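Local coordinates for protein putative aminooxidase (Propionibacterium acnes, PDB 2BA9) that probably isomerises polyunsaturated fatty acids to conjugated linoleic acid, using a bound flavin-adenine dinucleotide, at residues Gly53-Met58 / Met208-Asn213; Ala21-Glu26 / Met74-Asp79; Asp82-Arg87 / His315-Asp320; Tyr369-Val374 / Met403-Phe408. All blocks are in the same frame, centred on the assembly; numbering follows the deposited sequence.

Interaction 1. Residues Gly53-Met58 / Met208-Asn213; sequences GRRYEM and MFEHLN
The guanidinium edge of R55 meets OE1 of E210, the two side chains coming from opposite directions. They span the distance between backbones whose nearest CA atoms, those of R55 and M208, are 13.1 Å apart. CB of R55 points toward the helix. CG stands anti to the carbonyl carbon (chi1 -58°), and the chain then bends at chi3 on its way out. NE is hydrogen-bonded to the backbone O of S48, its strongest polar partner. The two terminal nitrogens on CZ both reach E210 OE1. NH2 gives the better bond to E210 OE1, 3.1 Å with an N-H...O angle of 153°. NH1 adds a weak one to E210 OE1 at 3.4 Å. OE1 lies in the guanidinium plane. The arginine approaches that oxygen from above the carboxylate plane, and the two flat groups are turned 38° from each other. A water donates to E210 OE1 at 2.6 Å. The pair is a salt bridge at the protein surface, partly exposed on both sides. It joins strand 54-55, half of a two-stranded hairpin with 50-51, to helix 204-215. That helix lies against helices 16-28 and 68-77, while E57, two residues past R55, bonds its T205 amide.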
# COMPACT_ATOMS: atom_id res chain seq x y z
N GLY A 53 -5.08 -22.29 14.47
CA GLY A 53 -3.82 -22.18 15.20
C GLY A 53 -2.72 -21.35 14.55
O GLY A 53 -1.63 -21.23 15.10
N ARG A 54 -2.99 -20.78 13.38
CA ARG A 54 -2.00 -20.00 12.65
C ARG A 54 -2.69 -18.80 12.01
O ARG A 54 -3.91 -18.79 11.85
CB ARG A 54 -1.29 -20.84 11.57
CG ARG A 54 -0.53 -22.06 12.12
CD ARG A 54 0.49 -22.65 11.16
NE ARG A 54 -0.09 -23.68 10.31
CZ ARG A 54 0.61 -24.53 9.55
NH1 ARG A 54 1.95 -24.51 9.54
NH2 ARG A 54 -0.04 -25.43 8.81
N ARG A 55 -1.90 -17.80 11.67
CA ARG A 55 -2.45 -16.58 11.11
C ARG A 55 -2.29 -16.54 9.60
O ARG A 55 -1.25 -16.90 9.05
CB ARG A 55 -1.80 -15.35 11.75
CG ARG A 55 -1.97 -15.30 13.27
CD ARG A 55 -1.18 -14.19 13.91
NE ARG A 55 -1.81 -12.88 13.72
CZ ARG A 55 -1.43 -11.76 14.35
NH1 ARG A 55 -0.43 -11.77 15.21
NH2 ARG A 55 -2.08 -10.63 14.12
N TYR A 56 -3.33 -16.07 8.93
CA TYR A 56 -3.26 -15.83 7.51
C TYR A 56 -3.32 -14.32 7.26
O TYR A 56 -3.59 -13.55 8.18
CB TYR A 56 -4.37 -16.57 6.76
CG TYR A 56 -5.77 -16.18 7.15
CD1 TYR A 56 -6.49 -15.26 6.40
CD2 TYR A 56 -6.40 -16.74 8.26
CE1 TYR A 56 -7.79 -14.90 6.73
CE2 TYR A 56 -7.69 -16.39 8.60
CZ TYR A 56 -8.38 -15.47 7.83
OH TYR A 56 -9.67 -15.12 8.17
N GLU A 57 -3.05 -13.92 6.03
CA GLU A 57 -2.96 -12.52 5.68
C GLU A 57 -4.18 -12.14 4.85
O GLU A 57 -4.45 -12.71 3.78
CB GLU A 57 -1.67 -12.22 4.91
CG GLU A 57 -0.34 -12.56 5.61
CD GLU A 57 0.10 -11.53 6.66
OE1 GLU A 57 -0.77 -10.88 7.29
OE2 GLU A 57 1.34 -11.37 6.85
N MET A 58 -4.95 -11.20 5.37
CA MET A 58 -5.98 -10.53 4.61
C MET A 58 -5.43 -9.28 3.93
O MET A 58 -6.07 -8.71 3.03
CB MET A 58 -7.18 -10.19 5.51
CG MET A 58 -8.07 -11.40 5.80
SD MET A 58 -8.82 -12.18 4.33
CE MET A 58 -9.66 -10.75 3.63
N MET A 208 3.86 -7.22 14.08
CA MET A 208 4.89 -6.26 14.45
C MET A 208 4.36 -4.85 14.72
O MET A 208 4.96 -4.08 15.46
CB MET A 208 6.01 -6.22 13.39
CG MET A 208 5.59 -5.81 11.98
SD MET A 208 6.80 -6.38 10.75
CE MET A 208 6.01 -5.86 9.21
N PHE A 209 3.23 -4.51 14.12
CA PHE A 209 2.56 -3.25 14.39
C PHE A 209 1.71 -3.34 15.66
O PHE A 209 1.55 -2.36 16.38
CB PHE A 209 1.76 -2.81 13.18
CG PHE A 209 2.62 -2.46 12.01
CD1 PHE A 209 3.37 -1.28 12.01
CD2 PHE A 209 2.71 -3.31 10.93
CE1 PHE A 209 4.20 -0.95 10.92
CE2 PHE A 209 3.52 -2.99 9.85
CZ PHE A 209 4.26 -1.80 9.84
N GLU A 210 1.18 -4.52 15.95
CA GLU A 210 0.58 -4.76 17.26
C GLU A 210 1.64 -4.56 18.34
O GLU A 210 1.43 -3.83 19.31
CB GLU A 210 -0.06 -6.15 17.33
CG GLU A 210 -1.29 -6.27 16.47
CD GLU A 210 -1.86 -7.68 16.38
OE1 GLU A 210 -1.10 -8.68 16.36
OE2 GLU A 210 -3.09 -7.77 16.29
N HIS A 211 2.82 -5.14 18.13
CA HIS A 211 3.90 -5.01 19.11
C HIS A 211 4.49 -3.59 19.17
O HIS A 211 4.83 -3.11 20.25
CB HIS A 211 5.00 -6.01 18.81
CG HIS A 211 4.53 -7.42 18.76
ND1 HIS A 211 5.18 -8.39 18.04
CD2 HIS A 211 3.45 -8.03 19.31
CE1 HIS A 211 4.54 -9.54 18.17
NE2 HIS A 211 3.48 -9.34 18.93
N LEU A 212 4.61 -2.93 18.03
CA LEU A 212 5.04 -1.53 18.02
C LEU A 212 4.14 -0.67 18.91
O LEU A 212 4.63 0.15 19.69
CB LEU A 212 5.06 -0.97 16.59
CG LEU A 212 5.41 0.53 16.45
CD1 LEU A 212 6.80 0.87 17.06
CD2 LEU A 212 5.32 0.94 14.99
N ASN A 213 2.84 -0.85 18.74
CA ASN A 213 1.82 -0.18 19.54
C ASN A 213 2.09 -0.39 21.02
O ASN A 213 2.13 0.56 21.79
CB ASN A 213 0.43 -0.73 19.17
CG ASN A 213 -0.72 0.06 19.80
OD1 ASN A 213 -0.79 1.28 19.67
ND2 ASN A 213 -1.65 -0.65 20.46
O HOH W 1 0.76 -9.77 17.80

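Interaction 2. Residues Ala21-Glu26 / Met74-Asp79; sequences AGMYLE and MDRTGD
R76 reaches from helix 68-77 to helix 16-28 and meets two residues there, M23 and E26. The packed part is buried M23 against the arginine stem. Both chains are extended, with CG anti to the backbone N in each (chi1 172° for M23), and they lie alongside, running in opposite directions. CD of R76 lies 3.9 Å from CG of M23, and it is nearly as close to SD and CE. L212 of helix 204-215 touches both side chains. The solvent side is the polar end, partly exposed and water-bridged. NH2 of R76 gives E26 OE2 a nearly straight bond of 2.9 Å, at 163°, within a salt bridge. OE2 sits at the guanidinium edge but is approached from above the carboxylate plane, and the two planes stand 69° apart. A water also bridges the pair, donating to E26 OE2 at 2.6 Å and accepting from R76 NH1 at 3.1 Å. The other carboxylate oxygen, OE1, is held by Y33 OH and the amide of E217, while R76 NE bonds T215. A GxGxxG pattern (G13, G15, G18) runs from the turn after strand 9-12 into helix 16-28, consistent with a Rossmann-type dinucleotide-binding fold.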
# COMPACT_ATOMS: atom_id res chain seq x y z
N ALA A 21 4.34 7.32 13.11
CA ALA A 21 4.35 8.73 13.45
C ALA A 21 4.54 8.86 14.95
O ALA A 21 5.35 9.66 15.43
CB ALA A 21 3.06 9.39 13.00
N GLY A 22 3.79 8.03 15.70
CA GLY A 22 3.93 7.99 17.15
C GLY A 22 5.33 7.60 17.59
O GLY A 22 5.95 8.29 18.39
N MET A 23 5.80 6.46 17.08
CA MET A 23 7.18 5.98 17.36
C MET A 23 8.22 7.05 17.18
O MET A 23 9.07 7.25 18.04
CB MET A 23 7.54 4.81 16.43
CG MET A 23 9.00 4.37 16.50
SD MET A 23 9.38 3.07 15.31
CE MET A 23 11.16 3.08 15.26
N TYR A 24 8.20 7.73 16.03
CA TYR A 24 9.28 8.66 15.69
C TYR A 24 9.13 10.02 16.35
O TYR A 24 10.13 10.72 16.58
CB TYR A 24 9.45 8.77 14.17
CG TYR A 24 10.13 7.54 13.60
CD1 TYR A 24 11.48 7.29 13.81
CD2 TYR A 24 9.40 6.60 12.88
CE1 TYR A 24 12.09 6.12 13.32
CE2 TYR A 24 10.00 5.45 12.38
CZ TYR A 24 11.33 5.22 12.59
OH TYR A 24 11.87 4.06 12.08
N LEU A 25 7.90 10.40 16.68
CA LEU A 25 7.68 11.59 17.49
C LEU A 25 8.23 11.33 18.90
O LEU A 25 9.01 12.14 19.42
CB LEU A 25 6.19 11.98 17.53
CG LEU A 25 5.73 12.79 16.31
CD1 LEU A 25 4.21 12.81 16.16
CD2 LEU A 25 6.28 14.22 16.37
N GLU A 26 7.83 10.20 19.48
CA GLU A 26 8.31 9.80 20.79
C GLU A 26 9.84 9.89 20.84
O GLU A 26 10.40 10.53 21.73
CB GLU A 26 7.86 8.38 21.12
CG GLU A 26 8.08 7.98 22.57
CD GLU A 26 7.60 6.58 22.87
OE1 GLU A 26 6.39 6.33 22.73
OE2 GLU A 26 8.43 5.74 23.26
N MET A 74 11.22 -3.29 13.61
CA MET A 74 11.51 -4.62 14.18
C MET A 74 12.58 -4.56 15.31
O MET A 74 12.50 -5.32 16.28
CB MET A 74 11.96 -5.62 13.10
CG MET A 74 10.88 -6.00 12.08
SD MET A 74 11.37 -7.37 10.99
CE MET A 74 12.31 -6.49 9.74
N ASP A 75 13.57 -3.67 15.17
CA ASP A 75 14.60 -3.50 16.21
C ASP A 75 13.94 -3.10 17.52
O ASP A 75 14.32 -3.55 18.61
CB ASP A 75 15.61 -2.41 15.85
CG ASP A 75 16.46 -2.73 14.63
OD1 ASP A 75 16.55 -3.91 14.21
OD2 ASP A 75 17.05 -1.77 14.09
N ARG A 76 12.95 -2.22 17.40
CA ARG A 76 12.22 -1.71 18.56
C ARG A 76 11.30 -2.75 19.20
O ARG A 76 11.14 -2.78 20.43
CB ARG A 76 11.39 -0.49 18.13
CG ARG A 76 10.92 0.34 19.30
CD ARG A 76 10.14 1.54 18.86
NE ARG A 76 9.29 1.99 19.95
CZ ARG A 76 9.49 3.06 20.70
NH1 ARG A 76 10.51 3.89 20.49
NH2 ARG A 76 8.62 3.31 21.68
N THR A 77 10.72 -3.63 18.39
CA THR A 77 9.71 -4.58 18.89
C THR A 77 10.28 -5.97 19.22
O THR A 77 9.66 -6.74 19.97
CB THR A 77 8.59 -4.78 17.87
OG1 THR A 77 9.15 -5.28 16.65
CG2 THR A 77 7.84 -3.47 17.59
N GLY A 78 11.44 -6.29 18.65
CA GLY A 78 12.05 -7.61 18.80
C GLY A 78 11.58 -8.62 17.76
O GLY A 78 11.94 -9.78 17.82
N ASP A 79 10.79 -8.17 16.79
CA ASP A 79 10.23 -9.07 15.79
C ASP A 79 11.31 -9.44 14.78
O ASP A 79 12.27 -8.70 14.58
CB ASP A 79 9.04 -8.42 15.10
CG ASP A 79 7.82 -8.32 16.01
OD1 ASP A 79 7.17 -9.35 16.27
OD2 ASP A 79 7.48 -7.21 16.45
O HOH W 2 10.95 6.03 22.63

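Interaction 3. Residues Asp82-Arg87 / His315-Asp320; sequences DGPKLR and HRWADD
P84 is the residue of 82-87 that presses into the 315-320 loop. Before it, D82 bonds the amide of A202 through OD1, and G83 pairs its backbone with T200. The chain then brings the proline ring up against R316 and W317. CG of P84 lies 3.3 Å from the backbone O of R316. The same CG is 3.8 Å from CZ3 of W317, an apolar contact in which the pyrrolidine ring meets the indole at a slant. CB of W317 points away, but with CG beside the backbone N (chi1 -58°) the indole swings back toward P84. CG of R316 packs over one indole face, 3.7 Å above its plane and toward the rim. CD of P84 is 4.3 Å from NH1 of R316, whose guanidinium is tied to Y314 OH and to the backbone oxygens of R55 and W201. After the proline, K85 points away, but its backbone O takes a water at 2.9 Å. At R87 the backbone N gives a second water a bond of 3.2 Å. Both waters lie close to H315 O. No direct hydrogen bond crosses. The contact joins the loop leading from helix 68-77 into strand 88-91 to the connection between strands 310-315 and 325-330 of the mixed sheet.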
# COMPACT_ATOMS: atom_id res chain seq x y z
N ASP A 82 10.51 -14.13 9.91
CA ASP A 82 10.48 -15.57 10.21
C ASP A 82 9.34 -16.33 9.52
O ASP A 82 9.01 -17.43 9.92
CB ASP A 82 10.42 -15.80 11.73
CG ASP A 82 9.23 -15.09 12.41
OD1 ASP A 82 8.33 -14.57 11.71
OD2 ASP A 82 9.19 -15.05 13.66
N GLY A 83 8.76 -15.76 8.47
CA GLY A 83 7.63 -16.37 7.77
C GLY A 83 8.03 -17.44 6.76
O GLY A 83 9.21 -17.63 6.47
N PRO A 84 7.03 -18.13 6.19
CA PRO A 84 7.37 -19.14 5.19
C PRO A 84 7.88 -18.50 3.89
O PRO A 84 7.40 -17.44 3.49
CB PRO A 84 6.05 -19.91 4.97
CG PRO A 84 4.99 -19.18 5.72
CD PRO A 84 5.58 -18.00 6.41
N LYS A 85 8.85 -19.16 3.26
CA LYS A 85 9.49 -18.65 2.06
C LYS A 85 8.44 -18.51 0.96
O LYS A 85 7.52 -19.33 0.87
CB LYS A 85 10.62 -19.59 1.62
CG LYS A 85 11.59 -19.00 0.57
CD LYS A 85 12.64 -20.03 0.10
CE LYS A 85 13.86 -19.35 -0.56
NZ LYS A 85 14.90 -18.88 0.42
N LEU A 86 8.56 -17.47 0.15
CA LEU A 86 7.65 -17.24 -0.97
C LEU A 86 8.18 -17.87 -2.25
O LEU A 86 9.36 -17.84 -2.52
CB LEU A 86 7.42 -15.74 -1.17
CG LEU A 86 6.46 -15.16 -0.14
CD1 LEU A 86 6.63 -13.68 -0.07
CD2 LEU A 86 5.02 -15.54 -0.47
N ARG A 87 7.29 -18.47 -3.03
CA ARG A 87 7.62 -18.90 -4.38
C ARG A 87 6.36 -18.97 -5.21
O ARG A 87 5.26 -19.03 -4.67
CB ARG A 87 8.43 -20.22 -4.42
CG ARG A 87 8.73 -20.96 -3.08
CD ARG A 87 10.13 -21.61 -3.00
NE ARG A 87 10.72 -22.06 -4.27
CZ ARG A 87 11.92 -22.65 -4.39
NH1 ARG A 87 12.68 -22.89 -3.31
NH2 ARG A 87 12.36 -23.02 -5.60
N HIS A 315 -0.29 -19.06 -1.67
CA HIS A 315 -0.03 -20.32 -0.97
C HIS A 315 0.89 -20.08 0.23
O HIS A 315 2.08 -19.85 0.07
CB HIS A 315 0.62 -21.31 -1.97
CG HIS A 315 0.89 -22.69 -1.43
ND1 HIS A 315 2.16 -23.14 -1.14
CD2 HIS A 315 0.06 -23.73 -1.17
CE1 HIS A 315 2.10 -24.39 -0.71
NE2 HIS A 315 0.83 -24.77 -0.72
N ARG A 316 0.35 -20.15 1.44
CA ARG A 316 1.08 -19.68 2.65
C ARG A 316 1.66 -20.81 3.51
O ARG A 316 2.86 -20.84 3.81
CB ARG A 316 0.17 -18.79 3.50
CG ARG A 316 0.79 -18.28 4.82
CD ARG A 316 0.04 -17.05 5.32
NE ARG A 316 0.38 -16.60 6.67
CZ ARG A 316 1.40 -15.79 6.97
NH1 ARG A 316 2.24 -15.36 6.04
NH2 ARG A 316 1.59 -15.41 8.23
N TRP A 317 0.78 -21.72 3.94
CA TRP A 317 1.16 -22.84 4.78
C TRP A 317 1.19 -24.09 3.93
O TRP A 317 0.15 -24.67 3.61
CB TRP A 317 0.17 -23.01 5.93
CG TRP A 317 0.06 -21.78 6.80
CD1 TRP A 317 -1.04 -20.99 6.98
CD2 TRP A 317 1.10 -21.21 7.61
NE1 TRP A 317 -0.75 -19.97 7.85
CE2 TRP A 317 0.56 -20.07 8.24
CE3 TRP A 317 2.44 -21.55 7.85
CZ2 TRP A 317 1.30 -19.28 9.11
CZ3 TRP A 317 3.18 -20.75 8.71
CH2 TRP A 317 2.61 -19.63 9.33
N ALA A 318 2.39 -24.51 3.54
CA ALA A 318 2.59 -25.58 2.57
C ALA A 318 2.25 -26.96 3.12
O ALA A 318 1.92 -27.88 2.37
CB ALA A 318 4.04 -25.55 2.04
N ASP A 319 2.33 -27.10 4.44
CA ASP A 319 2.17 -28.38 5.09
C ASP A 319 0.73 -28.77 5.43
O ASP A 319 0.51 -29.85 5.98
CB ASP A 319 3.02 -28.42 6.36
CG ASP A 319 2.60 -27.37 7.35
OD1 ASP A 319 2.41 -26.22 6.92
OD2 ASP A 319 2.44 -27.69 8.55
N ASP A 320 -0.24 -27.93 5.12
CA ASP A 320 -1.63 -28.24 5.51
C ASP A 320 -2.61 -27.88 4.40
O ASP A 320 -2.87 -26.71 4.18
CB ASP A 320 -1.97 -27.52 6.82
CG ASP A 320 -3.41 -27.73 7.26
OD1 ASP A 320 -4.21 -28.34 6.51
OD2 ASP A 320 -3.76 -27.28 8.38
O HOH W 3 4.66 -18.87 1.00
O HOH W 4 4.33 -18.68 -1.86

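Interaction 4. Residues Tyr369-Val374 / Met403-Phe408; sequences YYFPHV and MSFGNF. With FAD (flavin-adenine dinucleotide), chain D.
F371 and G406 bring the last part of strand 359-373 against the loop before helix 408-423, beside the flavin of an amine-oxidoreductase-type FAD fold. G406 is the centre of an inverse gamma turn, and its CA comes within 4.7 Å of the F371 CA. The apolar part is the pair F371 and F405. CE1 of F371 touches CE1 of F405 at 3.5 Å, and the rings meet obliquely with planes at 55°. F405 reaches the strand although its CB points away, its CG lying anti to the backbone N (chi1 180°).

Direct hydrogen bonds between the segments are absent, and a water links them instead. It accepts from F371 N at 2.7 Å and gives a weak bond to G406 O, which Y170 OH also binds. Within 369-374, ND1 of H373 bonds F371 O at 2.7 Å, with F371 O in the plane of the imidazole. This fixes the imidazole, and ND1 also lies over one face of the F371 ring.

Flavin contacts come from both segments. Y370 sets its ring edge against the isoalloxazine, CE1 lying 3.3 Å from FAD C9, while its OH is bonded to F168 O. N407 caps helix 408-423, its OD1 taking the amide of E410. The helix starts at the pyrimidine end of the flavin, where N407 CB and F408 N both meet FAD O2. F408 N bonds FAD O2 at 3.0 Å and 158°, and that same oxygen stands 3.0 Å above one face of the F408 ring, toward its rim.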
# COMPACT_ATOMS: atom_id res chain seq x y z
N TYR A 369 -9.93 -0.14 0.89
CA TYR A 369 -9.60 1.19 0.38
C TYR A 369 -8.10 1.15 0.17
O TYR A 369 -7.31 1.06 1.12
CB TYR A 369 -9.98 2.28 1.37
CG TYR A 369 -9.55 3.67 0.97
CD1 TYR A 369 -10.40 4.50 0.24
CD2 TYR A 369 -8.30 4.16 1.33
CE1 TYR A 369 -10.00 5.81 -0.10
CE2 TYR A 369 -7.90 5.45 0.99
CZ TYR A 369 -8.75 6.25 0.27
OH TYR A 369 -8.34 7.52 -0.06
N TYR A 370 -7.72 1.19 -1.10
CA TYR A 370 -6.39 0.81 -1.50
C TYR A 370 -5.80 1.86 -2.41
O TYR A 370 -6.51 2.51 -3.19
CB TYR A 370 -6.45 -0.53 -2.23
CG TYR A 370 -5.13 -1.28 -2.24
CD1 TYR A 370 -4.62 -1.82 -1.06
CD2 TYR A 370 -4.41 -1.46 -3.41
CE1 TYR A 370 -3.42 -2.50 -1.05
CE2 TYR A 370 -3.19 -2.15 -3.40
CZ TYR A 370 -2.71 -2.67 -2.21
OH TYR A 370 -1.54 -3.35 -2.19
N PHE A 371 -4.49 2.01 -2.29
CA PHE A 371 -3.67 2.86 -3.13
C PHE A 371 -4.30 4.20 -3.51
O PHE A 371 -4.60 4.43 -4.68
CB PHE A 371 -3.25 2.10 -4.40
CG PHE A 371 -2.28 2.87 -5.29
CD1 PHE A 371 -1.26 3.65 -4.73
CD2 PHE A 371 -2.39 2.81 -6.66
CE1 PHE A 371 -0.35 4.33 -5.54
CE2 PHE A 371 -1.51 3.53 -7.48
CZ PHE A 371 -0.48 4.28 -6.91
N PRO A 372 -4.48 5.10 -2.52
CA PRO A 372 -4.90 6.43 -2.92
C PRO A 372 -3.80 7.08 -3.74
O PRO A 372 -2.62 6.99 -3.41
CB PRO A 372 -5.07 7.18 -1.59
CG PRO A 372 -4.19 6.42 -0.61
CD PRO A 372 -4.32 4.98 -1.06
N HIS A 373 -4.20 7.73 -4.82
CA HIS A 373 -3.27 8.42 -5.69
C HIS A 373 -4.02 9.45 -6.53
O HIS A 373 -5.24 9.58 -6.42
CB HIS A 373 -2.52 7.42 -6.56
CG HIS A 373 -3.39 6.66 -7.51
ND1 HIS A 373 -4.19 5.60 -7.10
CD2 HIS A 373 -3.56 6.76 -8.84
CE1 HIS A 373 -4.82 5.10 -8.15
NE2 HIS A 373 -4.46 5.78 -9.22
N VAL A 374 -3.28 10.18 -7.36
CA VAL A 374 -3.89 11.13 -8.31
C VAL A 374 -3.51 10.76 -9.75
O VAL A 374 -2.59 9.95 -9.98
CB VAL A 374 -3.59 12.61 -7.98
CG1 VAL A 374 -4.19 12.99 -6.62
CG2 VAL A 374 -2.07 12.91 -8.03
N MET A 403 0.46 10.53 0.40
CA MET A 403 1.66 11.41 0.34
C MET A 403 2.96 10.70 -0.05
O MET A 403 4.00 11.35 -0.27
CB MET A 403 1.90 12.11 1.69
CG MET A 403 0.76 13.00 2.17
SD MET A 403 0.07 14.13 0.93
CE MET A 403 1.52 15.09 0.51
N SER A 404 2.89 9.37 -0.13
CA SER A 404 4.05 8.54 -0.41
C SER A 404 3.64 7.46 -1.41
O SER A 404 3.61 7.70 -2.62
CB SER A 404 4.61 7.93 0.89
OG SER A 404 3.62 7.19 1.61
N PHE A 405 3.29 6.28 -0.91
CA PHE A 405 2.83 5.20 -1.76
C PHE A 405 2.10 4.21 -0.88
O PHE A 405 2.34 4.17 0.33
CB PHE A 405 4.02 4.53 -2.46
CG PHE A 405 3.62 3.40 -3.33
CD1 PHE A 405 3.06 3.64 -4.58
CD2 PHE A 405 3.77 2.08 -2.91
CE1 PHE A 405 2.67 2.59 -5.40
CE2 PHE A 405 3.37 1.03 -3.72
CZ PHE A 405 2.84 1.28 -4.97
N GLY A 406 1.21 3.44 -1.49
CA GLY A 406 0.43 2.43 -0.78
C GLY A 406 1.21 1.19 -0.36
O GLY A 406 0.75 0.09 -0.63
N ASN A 407 2.36 1.35 0.29
CA ASN A 407 3.04 0.22 0.97
C ASN A 407 3.53 0.61 2.35
O ASN A 407 3.62 1.80 2.67
CB ASN A 407 4.07 -0.50 0.06
CG ASN A 407 5.55 -0.03 0.21
OD1 ASN A 407 6.02 0.43 1.25
ND2 ASN A 407 6.30 -0.24 -0.87
N PHE A 408 3.77 -0.39 3.21
CA PHE A 408 3.94 -0.10 4.63
C PHE A 408 5.34 0.42 4.99
O PHE A 408 5.51 1.12 5.98
CB PHE A 408 3.45 -1.24 5.56
CG PHE A 408 4.15 -2.57 5.38
CD1 PHE A 408 5.38 -2.82 5.98
CD2 PHE A 408 3.51 -3.61 4.72
CE1 PHE A 408 5.99 -4.07 5.86
CE2 PHE A 408 4.13 -4.86 4.59
CZ PHE A 408 5.38 -5.07 5.15
PA FAD D . -3.86 1.81 6.55
O1A FAD D . -3.02 0.57 6.61
O2A FAD D . -5.10 1.75 5.67
O5B FAD D . -4.39 2.14 8.03
C5B FAD D . -5.16 3.30 8.21
C4B FAD D . -5.76 3.32 9.60
O4B FAD D . -6.49 4.52 9.76
C3B FAD D . -6.69 2.13 9.84
O3B FAD D . -6.31 1.46 11.02
C2B FAD D . -8.06 2.77 9.92
O2B FAD D . -8.98 2.01 10.71
C1B FAD D . -7.71 4.19 10.39
N9A FAD D . -8.80 5.12 10.05
C8A FAD D . -9.37 5.33 8.81
N7A FAD D . -10.36 6.26 8.94
C5A FAD D . -10.42 6.65 10.24
C6A FAD D . -11.25 7.55 10.94
N6A FAD D . -11.94 8.51 10.24
N1A FAD D . -11.03 7.73 12.30
C2A FAD D . -10.07 7.01 12.98
N3A FAD D . -9.26 6.12 12.28
C4A FAD D . -9.45 5.93 10.95
N1 FAD D . 2.39 -3.27 1.67
C2 FAD D . 3.70 -3.64 1.49
O2 FAD D . 4.61 -2.92 1.92
N3 FAD D . 4.00 -4.80 0.81
C4 FAD D . 2.99 -5.61 0.34
O4 FAD D . 3.29 -6.66 -0.25
C4X FAD D . 1.65 -5.24 0.53
N5 FAD D . 0.61 -6.01 0.05
C5X FAD D . -0.71 -5.74 0.37
C6 FAD D . -1.73 -6.62 -0.01
C7 FAD D . -3.04 -6.35 0.36
C7M FAD D . -4.11 -7.32 -0.05
C8 FAD D . -3.34 -5.21 1.10
C8M FAD D . -4.74 -4.87 1.52
C9 FAD D . -2.32 -4.34 1.47
C9A FAD D . -0.99 -4.59 1.10
N10 FAD D . 0.05 -3.71 1.45
C10 FAD D . 1.36 -4.07 1.22
C1' FAD D . -0.21 -2.27 1.73
C2' FAD D . -0.07 -1.95 3.21
O2' FAD D . -0.78 -2.88 4.03
C3' FAD D . -0.59 -0.53 3.42
O3' FAD D . 0.04 0.34 2.48
C4' FAD D . -0.35 -0.07 4.85
O4' FAD D . -1.18 -0.76 5.77
C5' FAD D . -0.57 1.43 4.91
O5' FAD D . -0.66 1.85 6.24
P FAD D . -1.42 3.23 6.61
O1P FAD D . -1.44 3.44 8.11
O2P FAD D . -0.74 4.34 5.89
O3P FAD D . -2.94 3.05 6.12
O HOH W 5 -2.58 0.95 -0.68

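Interaction 4 is the buried contact of the four. It lies near the centre of the chain, its chemistry is aromatic and water-mediated, and it lines part of the FAD pocket. Interaction 1 is a surface salt bridge, and interactions 2 and 3 are partly buried. Interactions 1 and 2 involve helices 204-215, 68-77 and 16-28, which pack together: H211 ND1 probably bonds D79 OD1, and T77 packs on helix 204-215. Both rely on an arginine-glutamate pair, but only interaction 2 adds a packed arginine stem. Interaction 3 has proline packing and waters instead. It meets interaction 1 through R54 and D319, a salt bridge, while M208 and F209 pack on F408 of interaction 4.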